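Local coordinates for cytoplasmic protein (Cryptococcus neoformans var. grubii serotype A, PDB 7LPO) that probably hydrolyses steryl beta-glucosides, as a sterylglucosidase of glycoside hydrolase family 5, at residues L161-I166 against Q233-D238; W212-A217 against T365-H370. One frame throughout, in Å; residues are numbered along the deposited sequence.

Contact 1 of 2, residues L161-I166 against Q233-D238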
loop_
_atom_site.group_PDB
_atom_site.type_symbol
_atom_site.label_atom_id
_atom_site.label_comp_id
_atom_site.label_asym_id
_atom_site.label_seq_id
_atom_site.Cartn_x
_atom_site.Cartn_y
_atom_site.Cartn_z
ATOM N N LEU A 161 -16.297 4.730 14.451
ATOM C CA LEU A 161 -17.190 3.602 14.711
ATOM C C LEU A 161 -18.459 4.057 15.426
ATOM O O LEU A 161 -19.576 3.669 15.056
ATOM C CB LEU A 161 -16.471 2.545 15.546
ATOM C CG LEU A 161 -15.599 1.538 14.804
ATOM C CD1 LEU A 161 -14.409 2.249 14.217
ATOM C CD2 LEU A 161 -15.146 0.424 15.737
ATOM N N TYR A 162 -18.299 4.854 16.483
ATOM C CA TYR A 162 -19.460 5.380 17.188
ATOM C C TYR A 162 -20.308 6.244 16.271
ATOM O O TYR A 162 -21.540 6.171 16.307
ATOM C CB TYR A 162 -19.000 6.173 18.403
ATOM C CG TYR A 162 -18.491 5.322 19.521
ATOM C CD1 TYR A 162 -19.364 4.571 20.295
ATOM C CD2 TYR A 162 -17.145 5.260 19.808
ATOM C CE1 TYR A 162 -18.914 3.801 21.330
ATOM C CE2 TYR A 162 -16.683 4.488 20.849
ATOM C CZ TYR A 162 -17.575 3.766 21.609
ATOM O OH TYR A 162 -17.117 2.997 22.645
ATOM N N ALA A 163 -19.670 7.054 15.424
ATOM C CA ALA A 163 -20.432 7.856 14.473
ATOM C C ALA A 163 -21.301 6.978 13.579
ATOM O O ALA A 163 -22.406 7.390 13.194
ATOM C CB ALA A 163 -19.490 8.716 13.640
ATOM N N CYS A 164 -20.833 5.765 13.260
ATOM C CA CYS A 164 -21.570 4.811 12.436
ATOM C C CYS A 164 -22.558 3.967 13.235
ATOM O O CYS A 164 -23.187 3.068 12.663
ATOM C CB CYS A 164 -20.594 3.892 11.697
ATOM S SG CYS A 164 -19.592 4.781 10.456
ATOM N N GLY A 165 -22.723 4.246 14.525
ATOM C CA GLY A 165 -23.694 3.531 15.327
ATOM C C GLY A 165 -23.277 2.139 15.721
ATOM O O GLY A 165 -24.135 1.292 15.965
ATOM N N ILE A 166 -21.978 1.882 15.799
ATOM C CA ILE A 166 -21.434 0.559 16.063
ATOM C C ILE A 166 -20.822 0.584 17.452
ATOM O O ILE A 166 -20.104 1.529 17.798
ATOM C CB ILE A 166 -20.386 0.165 15.003
ATOM C CG1 ILE A 166 -21.075 -0.236 13.699
ATOM C CG2 ILE A 166 -19.521 -0.979 15.493
ATOM C CD1 ILE A 166 -20.169 -0.191 12.488
ATOM N N GLN A 233 -22.241 9.842 4.985
ATOM C CA GLN A 233 -21.244 9.832 3.915
ATOM C C GLN A 233 -20.431 11.123 3.899
ATOM O O GLN A 233 -19.198 11.093 3.791
ATOM C CB GLN A 233 -21.927 9.609 2.559
ATOM C CG GLN A 233 -21.005 9.740 1.360
ATOM C CD GLN A 233 -21.755 9.740 0.031
ATOM O OE1 GLN A 233 -22.854 9.191 -0.075
ATOM N NE2 GLN A 233 -21.158 10.359 -0.992
ATOM N N ASP A 234 -21.109 12.273 3.990
ATOM C CA ASP A 234 -20.403 13.553 3.976
ATOM C C ASP A 234 -19.643 13.778 5.276
ATOM O O ASP A 234 -18.503 14.255 5.265
ATOM C CB ASP A 234 -21.391 14.698 3.726
ATOM C CG ASP A 234 -21.797 14.812 2.251
ATOM O OD1 ASP A 234 -20.974 14.466 1.371
ATOM O OD2 ASP A 234 -22.942 15.232 1.969
ATOM N N PHE A 235 -20.260 13.441 6.406
ATOM C CA PHE A 235 -19.577 13.553 7.688
ATOM C C PHE A 235 -18.234 12.823 7.653
ATOM O O PHE A 235 -17.187 13.417 7.930
ATOM C CB PHE A 235 -20.498 13.005 8.786
ATOM C CG PHE A 235 -19.974 13.179 10.180
ATOM C CD1 PHE A 235 -19.153 12.221 10.751
ATOM C CD2 PHE A 235 -20.322 14.287 10.929
ATOM C CE1 PHE A 235 -18.677 12.378 12.042
ATOM C CE2 PHE A 235 -19.845 14.451 12.213
ATOM C CZ PHE A 235 -19.028 13.498 12.771
ATOM N N LEU A 236 -18.237 11.544 7.269
ATOM C CA LEU A 236 -16.991 10.779 7.267
ATOM C C LEU A 236 -16.009 11.310 6.226
ATOM O O LEU A 236 -14.830 11.514 6.530
ATOM C CB LEU A 236 -17.272 9.295 7.025
ATOM C CG LEU A 236 -18.064 8.579 8.123
ATOM C CD1 LEU A 236 -18.407 7.125 7.761
ATOM C CD2 LEU A 236 -17.308 8.632 9.442
ATOM N N GLN A 237 -16.466 11.544 4.989
ATOM C CA GLN A 237 -15.535 11.990 3.954
ATOM C C GLN A 237 -14.977 13.373 4.274
ATOM O O GLN A 237 -13.780 13.621 4.094
ATOM C CB GLN A 237 -16.212 12.000 2.576
ATOM C CG GLN A 237 -16.467 10.625 1.980
ATOM C CD GLN A 237 -16.628 10.648 0.458
ATOM O OE1 GLN A 237 -15.938 11.391 -0.251
ATOM N NE2 GLN A 237 -17.531 9.813 -0.050
ATOM N N ASP A 238 -15.826 14.291 4.750
ATOM C CA ASP A 238 -15.361 15.644 5.051
ATOM C C ASP A 238 -14.340 15.646 6.183
ATOM O O ASP A 238 -13.375 16.418 6.157
ATOM C CB ASP A 238 -16.541 16.552 5.416
ATOM C CG ASP A 238 -17.393 16.927 4.220
ATOM O OD1 ASP A 238 -17.050 16.549 3.083
ATOM O OD2 ASP A 238 -18.425 17.598 4.419
#
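Ala163, at the end of helix 159-163, turns its methyl toward helix 232-254 and meets the ring of Phe235, with CB 4.1 Å from CE1. The approach is oblique. Phe235 reaches across because its CG stands anti to the backbone N (chi1 -174°), which carries the ring out from its own helix. Strand 226-227 is shared by both partners, since Ala163 and Phe235 each touch Ile227. The carbonyls of Tyr162 and Ala163 are hydrogen-bonded to Arg357. One residue on, Cys164 takes up the second half of the contact: its SG lies 3.8 Å from CD1 of Leu236, a purely apolar meeting of sulfur and methyl. The same side chain also touches Ile211 of helix 206-221. Gly165 then ends the helix. With phi at 76° it leaves the helical path, while Gly165 N bonds to Tyr162 O at 2.9 Å and Ile166 N bonds back to Leu161 O at 3.1 Å. Two side chains at the C-terminal end of helix 159-163 and just past it, Ala163 and Cys164, thus pack on Phe235 and Leu236 of helix 232-254, and the shorter helix is closed by a Schellman motif directly after its contact residues.

Contact 2 of 2, residues W212-A217 against T365-H370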
loop_
_atom_site.group_PDB
_atom_site.type_symbol
_atom_site.label_atom_id
_atom_site.label_comp_id
_atom_site.label_asym_id
_atom_site.label_seq_id
_atom_site.Cartn_x
_atom_site.Cartn_y
_atom_site.Cartn_z
ATOM N N TRP A 212 -17.871 1.110 5.031
ATOM C CA TRP A 212 -17.453 1.536 3.702
ATOM C C TRP A 212 -18.643 1.934 2.837
ATOM O O TRP A 212 -18.516 2.831 2.000
ATOM C CB TRP A 212 -16.649 0.425 3.033
ATOM C CG TRP A 212 -15.261 0.298 3.545
ATOM C CD1 TRP A 212 -14.741 -0.751 4.231
ATOM C CD2 TRP A 212 -14.207 1.266 3.423
ATOM N NE1 TRP A 212 -13.422 -0.507 4.537
ATOM C CE2 TRP A 212 -13.071 0.726 4.056
ATOM C CE3 TRP A 212 -14.115 2.535 2.838
ATOM C CZ2 TRP A 212 -11.853 1.402 4.115
ATOM C CZ3 TRP A 212 -12.905 3.204 2.895
ATOM C CH2 TRP A 212 -11.789 2.636 3.533
ATOM N N THR A 213 -19.797 1.287 3.013
ATOM C CA THR A 213 -20.993 1.708 2.288
ATOM C C THR A 213 -21.422 3.107 2.728
ATOM O O THR A 213 -21.819 3.936 1.897
ATOM C CB THR A 213 -22.119 0.695 2.511
ATOM O OG1 THR A 213 -21.712 -0.607 2.078
ATOM C CG2 THR A 213 -23.372 1.070 1.744
ATOM N N PHE A 214 -21.341 3.382 4.036
ATOM C CA PHE A 214 -21.546 4.733 4.547
ATOM C C PHE A 214 -20.574 5.710 3.891
ATOM O O PHE A 214 -20.980 6.721 3.308
ATOM C CB PHE A 214 -21.362 4.750 6.078
ATOM C CG PHE A 214 -22.507 4.158 6.870
ATOM C CD1 PHE A 214 -23.709 3.819 6.279
ATOM C CD2 PHE A 214 -22.375 3.965 8.241
ATOM C CE1 PHE A 214 -24.765 3.306 7.042
ATOM C CE2 PHE A 214 -23.424 3.440 9.005
ATOM C CZ PHE A 214 -24.614 3.110 8.406
ATOM N N PHE A 215 -19.274 5.406 3.969
ATOM C CA PHE A 215 -18.238 6.345 3.538
ATOM C C PHE A 215 -18.430 6.790 2.092
ATOM O O PHE A 215 -18.357 7.986 1.786
ATOM C CB PHE A 215 -16.860 5.702 3.719
ATOM C CG PHE A 215 -15.702 6.646 3.502
ATOM C CD1 PHE A 215 -15.295 7.514 4.509
ATOM C CD2 PHE A 215 -15.006 6.652 2.300
ATOM C CE1 PHE A 215 -14.232 8.367 4.328
ATOM C CE2 PHE A 215 -13.934 7.512 2.115
ATOM C CZ PHE A 215 -13.549 8.371 3.146
ATOM N N PHE A 216 -18.637 5.843 1.182
ATOM C CA PHE A 216 -18.643 6.140 -0.241
ATOM C C PHE A 216 -20.031 6.363 -0.807
ATOM O O PHE A 216 -20.146 6.979 -1.868
ATOM C CB PHE A 216 -17.996 5.003 -1.041
ATOM C CG PHE A 216 -16.512 4.988 -0.979
ATOM C CD1 PHE A 216 -15.775 6.058 -1.442
ATOM C CD2 PHE A 216 -15.849 3.904 -0.452
ATOM C CE1 PHE A 216 -14.410 6.047 -1.381
ATOM C CE2 PHE A 216 -14.473 3.886 -0.393
ATOM C CZ PHE A 216 -13.753 4.955 -0.862
ATOM N N ALA A 217 -21.086 5.871 -0.141
ATOM C CA ALA A 217 -22.405 5.900 -0.763
ATOM C C ALA A 217 -23.548 5.970 0.242
ATOM O O ALA A 217 -24.665 5.554 -0.090
ATOM C CB ALA A 217 -22.581 4.647 -1.654
ATOM N N THR A 365 -30.451 -1.347 16.493
ATOM C CA THR A 365 -31.034 -2.326 15.590
ATOM C C THR A 365 -30.324 -2.174 14.251
ATOM O O THR A 365 -29.614 -1.194 14.016
ATOM C CB THR A 365 -32.551 -2.137 15.493
ATOM O OG1 THR A 365 -33.128 -3.197 14.724
ATOM C CG2 THR A 365 -32.899 -0.812 14.862
ATOM N N CYS A 366 -30.495 -3.164 13.378
ATOM C CA CYS A 366 -29.769 -3.176 12.115
ATOM C C CYS A 366 -30.189 -2.008 11.238
ATOM O O CYS A 366 -31.380 -1.822 10.955
ATOM C CB CYS A 366 -30.008 -4.489 11.370
ATOM S SG CYS A 366 -29.145 -4.600 9.791
ATOM N N ILE A 367 -29.200 -1.230 10.787
ATOM C CA ILE A 367 -29.487 -0.076 9.946
ATOM C C ILE A 367 -29.941 -0.499 8.554
ATOM O O ILE A 367 -30.664 0.254 7.888
ATOM C CB ILE A 367 -28.252 0.846 9.896
ATOM C CG1 ILE A 367 -28.630 2.229 9.358
ATOM C CG2 ILE A 367 -27.131 0.237 9.059
ATOM C CD1 ILE A 367 -29.667 2.963 10.227
ATOM N N TRP A 368 -29.574 -1.705 8.106
ATOM C CA TRP A 368 -29.991 -2.162 6.781
ATOM C C TRP A 368 -31.418 -2.684 6.801
ATOM O O TRP A 368 -32.187 -2.432 5.867
ATOM C CB TRP A 368 -29.016 -3.218 6.274
ATOM C CG TRP A 368 -27.632 -2.663 6.250
ATOM C CD1 TRP A 368 -26.545 -3.134 6.922
ATOM C CD2 TRP A 368 -27.193 -1.496 5.541
ATOM N NE1 TRP A 368 -25.454 -2.331 6.678
ATOM C CE2 TRP A 368 -25.827 -1.328 5.822
ATOM C CE3 TRP A 368 -27.826 -0.583 4.694
ATOM C CZ2 TRP A 368 -25.080 -0.292 5.275
ATOM C CZ3 TRP A 368 -27.090 0.443 4.159
ATOM C CH2 TRP A 368 -25.731 0.583 4.449
ATOM N N ALA A 369 -31.797 -3.376 7.877
ATOM C CA ALA A 369 -33.205 -3.679 8.097
ATOM C C ALA A 369 -34.022 -2.397 8.169
ATOM O O ALA A 369 -35.139 -2.327 7.644
ATOM C CB ALA A 369 -33.376 -4.489 9.384
ATOM N N HIS A 370 -33.473 -1.370 8.816
ATOM C CA HIS A 370 -34.178 -0.108 8.965
ATOM C C HIS A 370 -34.397 0.585 7.632
ATOM O O HIS A 370 -35.285 1.431 7.530
ATOM C CB HIS A 370 -33.402 0.807 9.908
ATOM C CG HIS A 370 -34.158 2.029 10.309
ATOM N ND1 HIS A 370 -35.406 1.970 10.887
ATOM C CD2 HIS A 370 -33.846 3.342 10.212
ATOM C CE1 HIS A 370 -35.828 3.196 11.138
ATOM N NE2 HIS A 370 -34.904 4.046 10.728
#
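Thr213 OG1 is gripped by Gln209 O, one turn back in its own helix, and by Leu276 N, while the methyl of the same residue works across the contact. That methyl, CG2, stands anti to the backbone N and comes within 3.6 Å of CH2 of Trp368, the two side chains approaching from opposite directions. The far rim of the indole also meets Phe214, whose CE1 is 3.9 Å from Trp368 CH2. The Phe214 ring and the six-membered ring of Trp368 are inclined at 42°, their centroids 5.7 Å apart, an oblique aromatic pair. Ile367 fills in beside them: its CG2 lies 3.9 Å from CZ of Phe214 and also sits 3.7 Å above the plane of the Trp368 ring, offset toward the rim. Trp368 NE1 is bound by Thr210 OG1, so a polar bond to helix 206-221 helps fix the indole's rotation. At the start of the short, weakly bonded helix 367-370, Cys366 is the N-cap and its SG accepts from Ala369 N at 3.5 Å, with a nearly straight angle of 169°. Helix 206-221 thus lies between neighbours: Phe214 touches helix 367-370 here and Ile232 of helix 232-254, while Phe216 and Ala217 reach Phe404 of helix 400-419.

In the fold
Contact 1 and contact 2 have centres about 10 Å apart, and helix 206-221 ties them together. Phe214 belongs to contact 2, yet its side chain also touches Cys164 and Leu236, the sulfur-methyl pair of contact 1. Polar ties run beside this apolar join: Gln237 NE2 lies 2.7 Å from Phe215 O, a probable hydrogen bond, and Gln237 OE1 is bound by His408 ND1. Along the chain the segments alternate, so residues 212-217 come between the two halves of contact 1, and 233-238 between those of contact 2. Both lie on the same side of the chain's centre, about 23 and 26 Å from it.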